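Local atomic coordinates of Endonuclease/exonuclease/phosphatase (Leptotrichia buccalis C-1013-b, PDB entry 3TEB), a protein that is probably a magnesium-binding hydrolase of the endonuclease/exonuclease/phosphatase family, although its actual substrate remains uncertain. Residues 9-14 / 41-46; 45-50 / 88-93; 121-126 / 141-146. All blocks are in the same frame, centred on the assembly; numbering follows the deposited sequence.

How the contacts relate
From the N terminus, strand 4-10 is followed by helix 19-33, and contact 1 closes this first loop by bringing residues 41-46 beside residues 9-14. Contact 2 starts where contact 1 ends: Gln45 and Leu46 belong to both, and strand 37-46, which pairs with 4-10 along one edge, pairs with 91-99 along the other, closing the loop that holds helix 61-69. Contact 3 follows in series, joining the two arms of the hairpin 124-132/135-143 in the second large sheet. No loop encloses another. Contact 1 meets contact 3 where Gln41 packs on Ser141 and Cys142 and the magnesium-binding Glu42 on His143; contact 2 reaches His143 through Glu93.

Contact 1: residues 9-14 / 41-46; sequences VNVHAW and QEVNQL. With MG (magnesium ion), chain C.
Asn10 pairs with Gln41 in parallel register, the two strands of the beta-alpha-beta crossover 4-10, 19-33, 37-46 in the DNase I-like fold. Gln41 N donates to Val9 O and Val11 N to Gln41 O (3.0 Å); past the end of strand 4-10, Ala13 N still donates to Glu42 O (3.0 Å). The closely packed part is buried. CG of Asn10 is anti to the backbone N (chi1 178°), and the amide crosses the Glu42 carboxylate obliquely, the two planes 83° apart. ND2 donates to the anti lone pair of Glu42 OE2 at 2.9 Å, and that same oxygen binds the magnesium ion at 1.8 Å. OD1 accepts from His12 N, an Asx turn, so both ends of the amide are held. An alanine at Asn10 would probably leave the metal-binding carboxylate without this N-H partner and set the turn at His12 free to shift. Val11 CG2 meets Val43 CG2 at 3.9 Å, with Leu26 and Tyr61 packed around. Asn44 ND2 donates to Ala13 O, though the modelled length is doubtful. Toward the partly exposed His12 and Trp14 the contact thins. The His12 ring offers an edge, CD2 lying 3.7 Å from Glu42 OE1, while its ND1 is bonded to Glu16. Last comes the Trp14 ring edge, with CD1 3.5 Å from Asn44 O.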
ATOM      1  N   VAL A   9      -1.635  -0.802  -4.045  1.00 26.61           N
ATOM      2  CA  VAL A   9      -1.990   0.175  -5.061  1.00 25.73           C
ATOM      3  C   VAL A   9      -2.151   1.573  -4.469  1.00 25.10           C
ATOM      4  O   VAL A   9      -2.900   1.781  -3.514  1.00 24.87           O
ATOM      5  CB  VAL A   9      -3.231  -0.296  -5.893  1.00 25.70           C
ATOM      6  CG1 VAL A   9      -4.404  -0.637  -5.008  1.00 25.44           C
ATOM      7  CG2 VAL A   9      -3.615   0.723  -6.903  1.00 25.53           C
ATOM      8  N   ASN A  10      -1.394   2.514  -5.022  1.00 24.88           N
ATOM      9  CA  ASN A  10      -1.554   3.930  -4.703  1.00 24.53           C
ATOM     10  C   ASN A  10      -2.756   4.410  -5.486  1.00 24.43           C
ATOM     11  O   ASN A  10      -2.720   4.425  -6.712  1.00 24.79           O
ATOM     12  CB  ASN A  10      -0.307   4.694  -5.134  1.00 24.76           C
ATOM     13  CG  ASN A  10      -0.408   6.181  -4.875  1.00 25.14           C
ATOM     14  OD1 ASN A  10      -1.434   6.814  -5.159  1.00 26.87           O
ATOM     15  ND2 ASN A  10       0.677   6.761  -4.346  1.00 25.82           N
ATOM     16  N   VAL A  11      -3.835   4.777  -4.809  1.00 24.15           N
ATOM     17  CA  VAL A  11      -5.103   4.912  -5.536  1.00 24.00           C
ATOM     18  C   VAL A  11      -5.417   6.318  -6.023  1.00 24.04           C
ATOM     19  O   VAL A  11      -6.429   6.534  -6.704  1.00 24.21           O
ATOM     20  CB  VAL A  11      -6.299   4.329  -4.753  1.00 23.99           C
ATOM     21  CG1 VAL A  11      -6.289   2.812  -4.857  1.00 23.98           C
ATOM     22  CG2 VAL A  11      -6.302   4.815  -3.303  1.00 23.73           C
ATOM     23  N   HIS A  12      -4.539   7.256  -5.678  1.00 24.12           N
ATOM     24  CA  HIS A  12      -4.698   8.658  -6.023  1.00 24.61           C
ATOM     25  C   HIS A  12      -6.157   9.076  -5.783  1.00 24.37           C
ATOM     26  O   HIS A  12      -6.796   9.666  -6.651  1.00 24.82           O
ATOM     27  CB  HIS A  12      -4.266   8.869  -7.479  1.00 25.04           C
ATOM     28  CG  HIS A  12      -3.859  10.276  -7.806  1.00 27.06           C
ATOM     29  ND1 HIS A  12      -4.168  10.877  -9.009  1.00 28.39           N
ATOM     30  CD2 HIS A  12      -3.158  11.196  -7.097  1.00 28.48           C
ATOM     31  CE1 HIS A  12      -3.678  12.106  -9.026  1.00 29.01           C
ATOM     32  NE2 HIS A  12      -3.063  12.325  -7.876  1.00 29.16           N
ATOM     33  N   ALA A  13      -6.677   8.753  -4.603  1.00 24.14           N
ATOM     34  CA  ALA A  13      -8.106   8.882  -4.302  1.00 24.27           C
ATOM     35  C   ALA A  13      -8.746  10.259  -4.548  1.00 24.45           C
ATOM     36  O   ALA A  13      -8.319  11.255  -3.955  1.00 24.41           O
ATOM     37  CB  ALA A  13      -8.352   8.461  -2.873  1.00 24.35           C
ATOM     38  N   TRP A  14      -9.791  10.285  -5.385  1.00 24.82           N
ATOM     39  CA  TRP A  14     -10.608  11.484  -5.677  1.00 25.46           C
ATOM     40  C   TRP A  14      -9.835  12.587  -6.391  1.00 26.13           C
ATOM     41  O   TRP A  14     -10.185  13.780  -6.297  1.00 26.28           O
ATOM     42  CB  TRP A  14     -11.275  12.078  -4.429  1.00 25.25           C
ATOM     43  CG  TRP A  14     -12.087  11.142  -3.621  1.00 25.44           C
ATOM     44  CD1 TRP A  14     -11.896  10.849  -2.318  1.00 25.69           C
ATOM     45  CD2 TRP A  14     -13.230  10.373  -4.042  1.00 26.04           C
ATOM     46  NE1 TRP A  14     -12.834   9.948  -1.889  1.00 26.21           N
ATOM     47  CE2 TRP A  14     -13.667   9.637  -2.928  1.00 25.93           C
ATOM     48  CE3 TRP A  14     -13.920  10.230  -5.252  1.00 26.56           C
ATOM     49  CZ2 TRP A  14     -14.763   8.774  -2.979  1.00 26.03           C
ATOM     50  CZ3 TRP A  14     -15.016   9.370  -5.297  1.00 26.47           C
ATOM     51  CH2 TRP A  14     -15.424   8.659  -4.167  1.00 26.20           C
ATOM     52  N   GLN A  41      -2.465   3.365  -0.662  1.00 24.67           N
ATOM     53  CA  GLN A  41      -1.901   4.657  -0.304  1.00 24.22           C
ATOM     54  C   GLN A  41      -2.641   5.780  -1.023  1.00 23.90           C
ATOM     55  O   GLN A  41      -3.388   5.546  -1.987  1.00 23.80           O
ATOM     56  CB  GLN A  41      -0.411   4.715  -0.631  1.00 24.39           C
ATOM     57  CG  GLN A  41       0.408   3.567  -0.069  1.00 25.62           C
ATOM     58  CD  GLN A  41       0.261   2.292  -0.886  1.00 27.98           C
ATOM     59  OE1 GLN A  41       0.232   2.336  -2.123  1.00 30.60           O
ATOM     60  NE2 GLN A  41       0.159   1.151  -0.204  1.00 28.06           N
ATOM     61  N   GLU A  42      -2.404   7.008  -0.566  1.00 23.84           N
ATOM     62  CA  GLU A  42      -3.102   8.195  -1.076  1.00 23.99           C
ATOM     63  C   GLU A  42      -4.621   7.925  -1.031  1.00 23.78           C
ATOM     64  O   GLU A  42      -5.324   8.078  -2.015  1.00 23.99           O
ATOM     65  CB  GLU A  42      -2.594   8.650  -2.483  1.00 24.17           C
ATOM     66  CG  GLU A  42      -1.102   9.106  -2.565  1.00 26.79           C
ATOM     67  CD  GLU A  42      -0.758   9.983  -3.809  1.00 31.63           C
ATOM     68  OE1 GLU A  42      -1.285  11.116  -3.939  1.00 34.87           O
ATOM     69  OE2 GLU A  42       0.070   9.570  -4.659  1.00 33.11           O
ATOM     70  N   VAL A  43      -5.105   7.482   0.121  1.00 23.64           N
ATOM     71  CA  VAL A  43      -6.530   7.268   0.335  1.00 23.68           C
ATOM     72  C   VAL A  43      -7.058   8.523   0.997  1.00 23.80           C
ATOM     73  O   VAL A  43      -6.603   8.880   2.080  1.00 24.28           O
ATOM     74  CB  VAL A  43      -6.791   6.051   1.250  1.00 23.66           C
ATOM     75  CG1 VAL A  43      -8.243   5.979   1.639  1.00 23.81           C
ATOM     76  CG2 VAL A  43      -6.381   4.770   0.557  1.00 23.51           C
ATOM     77  N   ASN A  44      -8.009   9.196   0.352  1.00 23.71           N
ATOM     78  CA  ASN A  44      -8.449  10.524   0.802  1.00 23.55           C
ATOM     79  C   ASN A  44      -9.888  10.570   1.275  1.00 23.69           C
ATOM     80  O   ASN A  44     -10.733   9.775   0.848  1.00 23.74           O
ATOM     81  CB  ASN A  44      -8.262  11.578  -0.304  1.00 23.61           C
ATOM     82  CG  ASN A  44      -6.825  11.677  -0.809  1.00 23.70           C
ATOM     83  OD1 ASN A  44      -5.887  11.806  -0.028  1.00 25.56           O
ATOM     84  ND2 ASN A  44      -6.654  11.633  -2.126  1.00 23.89           N
ATOM     85  N   GLN A  45     -10.151  11.518   2.164  1.00 23.01           N
ATOM     86  CA  GLN A  45     -11.510  11.885   2.546  1.00 22.17           C
ATOM     87  C   GLN A  45     -11.600  13.398   2.757  1.00 22.73           C
ATOM     88  O   GLN A  45     -10.604  14.063   3.062  1.00 23.47           O
ATOM     89  CB  GLN A  45     -11.931  11.151   3.812  1.00 21.71           C
ATOM     90  CG  GLN A  45     -11.215  11.614   5.086  1.00 22.26           C
ATOM     91  CD  GLN A  45     -11.569  10.785   6.310  1.00 22.51           C
ATOM     92  OE1 GLN A  45     -12.231   9.745   6.210  1.00 23.44           O
ATOM     93  NE2 GLN A  45     -11.131  11.245   7.472  1.00 22.98           N
ATOM     94  N   LEU A  46     -12.797  13.942   2.594  1.00 23.04           N
ATOM     95  CA  LEU A  46     -13.005  15.370   2.779  1.00 24.30           C
ATOM     96  C   LEU A  46     -13.023  15.748   4.249  1.00 24.71           C
ATOM     97  O   LEU A  46     -13.837  15.231   5.005  1.00 24.43           O
ATOM     98  CB  LEU A  46     -14.321  15.784   2.146  1.00 24.37           C
ATOM     99  CG  LEU A  46     -14.279  15.989   0.646  1.00 26.07           C
ATOM    100  CD1 LEU A  46     -15.679  15.833   0.065  1.00 28.46           C
ATOM    101  CD2 LEU A  46     -13.712  17.358   0.335  1.00 28.10           C
TER
HETATM  102 MG    MG C 301       0.365  10.509  -6.151  1.00 32.96          MG

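Contact 2: residues 45-50 / 88-93; sequences QLMNNK and FGKYNE
Gln45 and Asn92 form an antiparallel hydrogen-bonded pair: Gln45 N donates to Asn92 O at 3.2 Å and Asn92 N to Gln45 O. One step on, Leu46 and Tyr91 make a non-hydrogen-bonded pair, and Met47 N to Lys90 O (3.1 Å) ends the ladder. Over the Gln45 and Asn92 face the two amides lie with planes 57° apart, joined by a weak bond from Gln45 NE2 to Asn92 OD1 at 3.4 Å. The selenomethionine Met47 lies across Asn92 and Lys90 at about a right angle to each. Its chain bends at chi3 (-51°), carrying CE to 3.7 Å from Lys90 CB, while CG rests near Asn92 ND2. Leu46 CG touches Tyr91 CE1 at 3.8 Å. Further out, a type I turn from Leu46 to Asn49, closed by Asn49 N to Leu46 O, directs the chain away, and Asn49 ND2 is tied to Glu58 O. Gln45 OE1 accepts from Arg57 N and Asn60 ND2, and NE2 also donates to Asp55 O. The Gln45 amide is therefore fixed mainly by residues 55-60; its link to Asn92 is secondary, and backbone bonds carry the join between strands 37-46 and 91-99.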
ATOM      1  N   GLN A  45     -10.151  11.518   2.164  1.00 23.01           N
ATOM      2  CA  GLN A  45     -11.510  11.885   2.546  1.00 22.17           C
ATOM      3  C   GLN A  45     -11.600  13.398   2.757  1.00 22.73           C
ATOM      4  O   GLN A  45     -10.604  14.063   3.062  1.00 23.47           O
ATOM      5  CB  GLN A  45     -11.931  11.151   3.812  1.00 21.71           C
ATOM      6  CG  GLN A  45     -11.215  11.614   5.086  1.00 22.26           C
ATOM      7  CD  GLN A  45     -11.569  10.785   6.310  1.00 22.51           C
ATOM      8  OE1 GLN A  45     -12.231   9.745   6.210  1.00 23.44           O
ATOM      9  NE2 GLN A  45     -11.131  11.245   7.472  1.00 22.98           N
ATOM     10  N   LEU A  46     -12.797  13.942   2.594  1.00 23.04           N
ATOM     11  CA  LEU A  46     -13.005  15.370   2.779  1.00 24.30           C
ATOM     12  C   LEU A  46     -13.023  15.748   4.249  1.00 24.71           C
ATOM     13  O   LEU A  46     -13.837  15.231   5.005  1.00 24.43           O
ATOM     14  CB  LEU A  46     -14.321  15.784   2.146  1.00 24.37           C
ATOM     15  CG  LEU A  46     -14.279  15.989   0.646  1.00 26.07           C
ATOM     16  CD1 LEU A  46     -15.679  15.833   0.065  1.00 28.46           C
ATOM     17  CD2 LEU A  46     -13.712  17.358   0.335  1.00 28.10           C
HETATM   18  N   MSE A  47     -12.148  16.668   4.643  1.00 26.11           N
HETATM   19  CA  MSE A  47     -12.076  17.106   6.033  1.00 27.67           C
HETATM   20  C   MSE A  47     -13.419  17.550   6.573  1.00 28.02           C
HETATM   21  O   MSE A  47     -13.667  17.484   7.781  1.00 28.54           O
HETATM   22  CB  MSE A  47     -11.146  18.291   6.183  1.00 29.99           C
HETATM   23  CG  MSE A  47      -9.752  18.100   5.682  1.00 33.71           C
HETATM   24 SE   MSE A  47      -8.836  19.755   6.071  0.75 44.38          SE
HETATM   25  CE  MSE A  47     -10.100  21.052   5.304  1.00 42.67           C
ATOM     26  N   ASN A  48     -14.277  18.029   5.681  1.00 28.47           N
ATOM     27  CA  ASN A  48     -15.515  18.636   6.122  1.00 29.71           C
ATOM     28  C   ASN A  48     -16.731  17.721   6.189  1.00 29.48           C
ATOM     29  O   ASN A  48     -17.729  18.102   6.784  1.00 30.49           O
ATOM     30  CB  ASN A  48     -15.787  19.922   5.349  1.00 30.69           C
ATOM     31  CG  ASN A  48     -15.027  21.102   5.910  1.00 31.97           C
ATOM     32  OD1 ASN A  48     -14.680  21.129   7.082  1.00 32.96           O
ATOM     33  ND2 ASN A  48     -14.774  22.091   5.076  1.00 32.24           N
ATOM     34  N   ASN A  49     -16.627  16.517   5.624  1.00 28.64           N
ATOM     35  CA  ASN A  49     -17.698  15.516   5.694  1.00 29.22           C
ATOM     36  C   ASN A  49     -17.943  14.992   7.106  1.00 29.74           C
ATOM     37  O   ASN A  49     -17.062  15.113   7.946  1.00 30.04           O
ATOM     38  CB  ASN A  49     -17.389  14.358   4.752  1.00 28.50           C
ATOM     39  CG  ASN A  49     -17.771  14.662   3.310  1.00 29.46           C
ATOM     40  OD1 ASN A  49     -18.028  15.813   2.956  1.00 30.71           O
ATOM     41  ND2 ASN A  49     -17.807  13.626   2.468  1.00 30.24           N
ATOM     42  N   LYS A  50     -19.126  14.434   7.381  1.00 30.72           N
ATOM     43  CA  LYS A  50     -19.429  13.873   8.720  1.00 31.79           C
ATOM     44  C   LYS A  50     -18.660  12.595   8.963  1.00 29.84           C
ATOM     45  O   LYS A  50     -18.476  11.785   8.048  1.00 29.15           O
ATOM     46  CB  LYS A  50     -20.912  13.518   8.919  1.00 33.78           C
ATOM     47  CG  LYS A  50     -21.904  14.631   8.708  1.00 40.44           C
ATOM     48  CD  LYS A  50     -22.171  15.431   9.985  1.00 47.85           C
ATOM     49  CE  LYS A  50     -23.287  16.490   9.776  1.00 53.73           C
ATOM     50  NZ  LYS A  50     -23.419  17.376  10.973  1.00 55.86           N
ATOM     51  N   PHE A  88      -4.118  17.194  -0.667  1.00 27.83           N
ATOM     52  CA  PHE A  88      -4.487  18.041  -1.776  1.00 29.23           C
ATOM     53  C   PHE A  88      -5.854  18.637  -1.478  1.00 29.24           C
ATOM     54  O   PHE A  88      -6.718  17.954  -0.936  1.00 29.15           O
ATOM     55  CB  PHE A  88      -4.530  17.210  -3.064  1.00 29.78           C
ATOM     56  CG  PHE A  88      -3.173  16.776  -3.546  1.00 31.64           C
ATOM     57  CD1 PHE A  88      -2.390  17.630  -4.327  1.00 33.82           C
ATOM     58  CD2 PHE A  88      -2.665  15.520  -3.213  1.00 33.10           C
ATOM     59  CE1 PHE A  88      -1.116  17.234  -4.775  1.00 34.41           C
ATOM     60  CE2 PHE A  88      -1.397  15.115  -3.653  1.00 33.43           C
ATOM     61  CZ  PHE A  88      -0.622  15.976  -4.429  1.00 33.75           C
ATOM     62  N   GLY A  89      -6.036  19.909  -1.811  1.00 29.67           N
ATOM     63  CA  GLY A  89      -7.320  20.583  -1.634  1.00 29.75           C
ATOM     64  C   GLY A  89      -7.732  20.635  -0.183  1.00 29.46           C
ATOM     65  O   GLY A  89      -7.004  21.149   0.662  1.00 29.76           O
ATOM     66  N   LYS A  90      -8.902  20.087   0.101  1.00 29.27           N
ATOM     67  CA  LYS A  90      -9.372  19.960   1.465  1.00 28.91           C
ATOM     68  C   LYS A  90      -9.556  18.488   1.833  1.00 28.46           C
ATOM     69  O   LYS A  90     -10.571  18.110   2.421  1.00 28.36           O
ATOM     70  CB  LYS A  90     -10.681  20.734   1.654  1.00 29.12           C
ATOM     71  CG  LYS A  90     -10.525  22.258   1.717  1.00 29.97           C
ATOM     72  CD  LYS A  90     -11.834  22.917   2.125  1.00 31.42           C
ATOM     73  CE  LYS A  90     -11.642  24.334   2.638  1.00 33.25           C
ATOM     74  NZ  LYS A  90     -12.150  25.368   1.674  1.00 35.04           N
ATOM     75  N   TYR A  91      -8.570  17.662   1.486  1.00 28.19           N
ATOM     76  CA  TYR A  91      -8.595  16.247   1.847  1.00 27.97           C
ATOM     77  C   TYR A  91      -7.684  15.889   3.031  1.00 27.43           C
ATOM     78  O   TYR A  91      -6.655  16.531   3.266  1.00 27.49           O
ATOM     79  CB  TYR A  91      -8.186  15.378   0.658  1.00 28.23           C
ATOM     80  CG  TYR A  91      -9.133  15.403  -0.498  1.00 29.99           C
ATOM     81  CD1 TYR A  91     -10.446  14.963  -0.363  1.00 31.38           C
ATOM     82  CD2 TYR A  91      -8.713  15.839  -1.743  1.00 31.49           C
ATOM     83  CE1 TYR A  91     -11.328  14.984  -1.446  1.00 33.02           C
ATOM     84  CE2 TYR A  91      -9.575  15.864  -2.823  1.00 33.66           C
ATOM     85  CZ  TYR A  91     -10.883  15.437  -2.673  1.00 33.91           C
ATOM     86  OH  TYR A  91     -11.735  15.459  -3.761  1.00 35.59           O
ATOM     87  N   ASN A  92      -8.077  14.857   3.770  1.00 26.95           N
ATOM     88  CA  ASN A  92      -7.153  14.154   4.632  1.00 26.82           C
ATOM     89  C   ASN A  92      -6.521  13.056   3.790  1.00 26.84           C
ATOM     90  O   ASN A  92      -7.225  12.305   3.103  1.00 26.79           O
ATOM     91  CB  ASN A  92      -7.864  13.529   5.843  1.00 26.91           C
ATOM     92  CG  ASN A  92      -8.513  14.565   6.776  1.00 27.90           C
ATOM     93  OD1 ASN A  92      -9.574  14.292   7.356  1.00 29.54           O
ATOM     94  ND2 ASN A  92      -7.880  15.738   6.938  1.00 28.96           N
ATOM     95  N   GLU A  93      -5.200  12.972   3.824  1.00 26.98           N
ATOM     96  CA  GLU A  93      -4.496  11.923   3.096  1.00 27.40           C
ATOM     97  C   GLU A  93      -4.060  10.843   4.073  1.00 26.33           C
ATOM     98  O   GLU A  93      -3.526  11.149   5.137  1.00 26.49           O
ATOM     99  CB  GLU A  93      -3.286  12.500   2.353  1.00 28.25           C
ATOM    100  CG  GLU A  93      -2.745  11.573   1.274  1.00 32.64           C
ATOM    101  CD  GLU A  93      -1.705  12.230   0.351  1.00 39.28           C
ATOM    102  OE1 GLU A  93      -0.542  11.721   0.307  1.00 42.23           O
ATOM    103  OE2 GLU A  93      -2.045  13.240  -0.331  1.00 41.56           O
TER

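Contact 3: residues 121-126 / 141-146; sequences SARRIV and SCHMNL
CG of Arg123 is anti to the carbonyl carbon (chi1 -54°) and the chain bends at chi2 (-69°), with CG and CD both passing close to His143 O. One face of the His143 ring receives the end of this chain: NH1 of Arg123 stands 3.2 Å above the ring plane, over its centre, with the guanidinium and ring planes 39° apart. The same NH1 donates to His143 O at 3.1 Å, approaching from above the carbonyl plane. Asn145 lies over one face of the guanidinium, its OD1 3.0 Å above the plane and offset toward the rim, without a hydrogen bond to NH2. The other end of that amide is anchored: ND2 donates to Ser121 O at 3.2 Å, in plane and on a lone pair. Arg123 NE in turn donates to Ile120 O, so the arginine ties the loop before strand 124-132 to the end of strand 135-143. Down the hairpin the join becomes regular antiparallel sheet. Val126 and Ser141 form a hydrogen-bonded pair, with Ser141 N donating to Val126 O at 2.9 Å, and Ile125 CD1 packs on Cys142 CB at 3.9 Å. The His143 side chain lies about 6 Å from the magnesium ion and touches Glu93 and Asp176, which places the hairpin end at the metal site. Buried here, the positive guanidinium is probably stabilised by the carbonyls of Ile120 and His143 and by Asn145 OD1 over its face, and its NH1 probably limits the tilt of the His143 ring from that side.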
ATOM      1  N   SER A 121       5.219  16.054   4.685  1.00 26.01           N
ATOM      2  CA  SER A 121       6.119  14.930   4.904  1.00 25.88           C
ATOM      3  C   SER A 121       5.822  14.060   6.136  1.00 24.59           C
ATOM      4  O   SER A 121       6.511  13.069   6.364  1.00 25.09           O
ATOM      5  CB  SER A 121       7.573  15.386   4.884  1.00 26.53           C
ATOM      6  OG  SER A 121       7.791  16.335   5.892  1.00 27.50           O
ATOM      7  N   ALA A 122       4.800  14.403   6.910  1.00 23.05           N
ATOM      8  CA  ALA A 122       4.344  13.540   7.999  1.00 21.81           C
ATOM      9  C   ALA A 122       3.621  12.329   7.434  1.00 21.34           C
ATOM     10  O   ALA A 122       2.637  12.475   6.725  1.00 21.74           O
ATOM     11  CB  ALA A 122       3.431  14.303   8.926  1.00 21.53           C
ATOM     12  N   ARG A 123       4.100  11.130   7.734  1.00 20.68           N
ATOM     13  CA  ARG A 123       3.485   9.929   7.168  1.00 20.28           C
ATOM     14  C   ARG A 123       3.156   8.903   8.222  1.00 19.75           C
ATOM     15  O   ARG A 123       4.033   8.425   8.923  1.00 20.04           O
ATOM     16  CB  ARG A 123       4.401   9.294   6.127  1.00 20.72           C
ATOM     17  CG  ARG A 123       4.853  10.230   5.035  1.00 21.59           C
ATOM     18  CD  ARG A 123       3.696  10.597   4.151  1.00 23.15           C
ATOM     19  NE  ARG A 123       4.039  11.700   3.263  1.00 25.91           N
ATOM     20  CZ  ARG A 123       4.356  11.555   1.981  1.00 27.42           C
ATOM     21  NH1 ARG A 123       4.366  10.349   1.425  1.00 28.73           N
ATOM     22  NH2 ARG A 123       4.657  12.618   1.252  1.00 28.71           N
ATOM     23  N   ARG A 124       1.886   8.563   8.326  1.00 19.46           N
ATOM     24  CA  ARG A 124       1.416   7.559   9.266  1.00 19.38           C
ATOM     25  C   ARG A 124       1.356   6.198   8.532  1.00 19.70           C
ATOM     26  O   ARG A 124       1.041   6.140   7.343  1.00 20.19           O
ATOM     27  CB  ARG A 124       0.046   7.986   9.801  1.00 19.57           C
ATOM     28  CG  ARG A 124      -0.490   7.255  11.003  1.00 20.43           C
ATOM     29  CD  ARG A 124      -0.590   8.108  12.261  1.00 21.84           C
ATOM     30  NE  ARG A 124      -1.615   9.132  12.165  1.00 24.15           N
ATOM     31  CZ  ARG A 124      -2.114   9.817  13.196  1.00 25.25           C
ATOM     32  NH1 ARG A 124      -1.698   9.583  14.422  1.00 25.73           N
ATOM     33  NH2 ARG A 124      -3.039  10.756  12.995  1.00 26.84           N
ATOM     34  N   ILE A 125       1.687   5.117   9.236  1.00 19.72           N
ATOM     35  CA  ILE A 125       1.645   3.765   8.680  1.00 20.28           C
ATOM     36  C   ILE A 125       0.487   2.982   9.291  1.00 20.91           C
ATOM     37  O   ILE A 125       0.104   3.210  10.435  1.00 21.21           O
ATOM     38  CB  ILE A 125       2.958   3.037   8.991  1.00 20.17           C
ATOM     39  CG1 ILE A 125       4.168   3.858   8.506  1.00 20.88           C
ATOM     40  CG2 ILE A 125       2.967   1.655   8.410  1.00 20.25           C
ATOM     41  CD1 ILE A 125       4.372   3.907   6.964  1.00 22.30           C
ATOM     42  N   VAL A 126      -0.091   2.069   8.532  1.00 21.97           N
ATOM     43  CA  VAL A 126      -1.099   1.188   9.097  1.00 23.06           C
ATOM     44  C   VAL A 126      -0.569  -0.232   9.092  1.00 24.09           C
ATOM     45  O   VAL A 126      -0.153  -0.739   8.039  1.00 24.61           O
ATOM     46  CB  VAL A 126      -2.422   1.250   8.329  1.00 23.61           C
ATOM     47  CG1 VAL A 126      -3.400   0.224   8.856  1.00 23.83           C
ATOM     48  CG2 VAL A 126      -3.012   2.598   8.496  1.00 23.98           C
ATOM     49  N   SER A 141       1.182  -0.948   5.447  1.00 30.28           N
ATOM     50  CA  SER A 141       0.892  -0.120   4.275  1.00 29.53           C
ATOM     51  C   SER A 141       1.672   1.183   4.369  1.00 29.88           C
ATOM     52  O   SER A 141       1.469   1.955   5.298  1.00 29.63           O
ATOM     53  CB  SER A 141      -0.598   0.157   4.189  1.00 28.43           C
ATOM     54  OG  SER A 141      -0.919   0.793   2.965  1.00 27.85           O
ATOM     55  N   CYS A 142       2.575   1.414   3.420  1.00 30.56           N
ATOM     56  CA  CYS A 142       3.524   2.515   3.538  1.00 31.41           C
ATOM     57  C   CYS A 142       3.482   3.429   2.353  1.00 31.37           C
ATOM     58  O   CYS A 142       3.338   2.973   1.217  1.00 31.60           O
ATOM     59  CB  CYS A 142       4.947   2.001   3.626  1.00 32.30           C
ATOM     60  SG  CYS A 142       5.111   0.474   4.516  1.00 34.21           S
ATOM     61  N   HIS A 143       3.635   4.721   2.629  1.00 31.43           N
ATOM     62  CA  HIS A 143       3.812   5.719   1.594  1.00 31.55           C
ATOM     63  C   HIS A 143       4.863   6.725   2.042  1.00 32.30           C
ATOM     64  O   HIS A 143       4.577   7.629   2.833  1.00 31.85           O
ATOM     65  CB  HIS A 143       2.485   6.397   1.250  1.00 30.39           C
ATOM     66  CG  HIS A 143       2.608   7.443   0.191  1.00 30.34           C
ATOM     67  ND1 HIS A 143       1.877   8.605   0.211  1.00 29.73           N
ATOM     68  CD2 HIS A 143       3.407   7.516  -0.900  1.00 30.66           C
ATOM     69  CE1 HIS A 143       2.198   9.337  -0.841  1.00 30.58           C
ATOM     70  NE2 HIS A 143       3.125   8.699  -1.531  1.00 30.48           N
HETATM   71  N   MSE A 144       6.076   6.555   1.516  1.00 33.68           N
HETATM   72  CA  MSE A 144       7.261   7.276   1.986  1.00 34.99           C
HETATM   73  C   MSE A 144       7.511   8.551   1.210  1.00 35.80           C
HETATM   74  O   MSE A 144       6.948   8.754   0.140  1.00 35.38           O
HETATM   75  CB  MSE A 144       8.509   6.392   1.884  1.00 35.78           C
HETATM   76  CG  MSE A 144       8.312   4.954   2.340  1.00 37.24           C
HETATM   77 SE   MSE A 144       7.886   4.776   4.240  0.75 40.16          SE
HETATM   78  CE  MSE A 144       9.585   5.378   4.963  1.00 40.41           C
ATOM     79  N   ASN A 145       8.378   9.394   1.759  1.00 37.71           N
ATOM     80  CA  ASN A 145       8.834  10.602   1.092  1.00 40.08           C
ATOM     81  C   ASN A 145       9.898  10.283   0.046  1.00 42.79           C
ATOM     82  O   ASN A 145      10.418   9.157   0.007  1.00 43.49           O
ATOM     83  CB  ASN A 145       9.405  11.579   2.119  1.00 39.78           C
ATOM     84  CG  ASN A 145       8.388  11.996   3.156  1.00 39.01           C
ATOM     85  OD1 ASN A 145       7.393  12.649   2.842  1.00 39.26           O
ATOM     86  ND2 ASN A 145       8.634  11.624   4.405  1.00 39.30           N
ATOM     87  N   LEU A 146      10.225  11.267  -0.796  1.00 45.32           N
ATOM     88  CA  LEU A 146      11.332  11.127  -1.742  1.00 48.31           C
ATOM     89  C   LEU A 146      12.623  10.837  -0.978  1.00 50.22           C
ATOM     90  O   LEU A 146      12.817  11.343   0.128  1.00 50.10           O
ATOM     91  CB  LEU A 146      11.480  12.388  -2.598  1.00 48.60           C
ATOM     92  CG  LEU A 146      10.312  12.767  -3.521  1.00 48.80           C
ATOM     93  CD1 LEU A 146      10.472  14.199  -4.021  1.00 49.84           C
ATOM     94  CD2 LEU A 146      10.132  11.793  -4.695  1.00 48.16           C
TER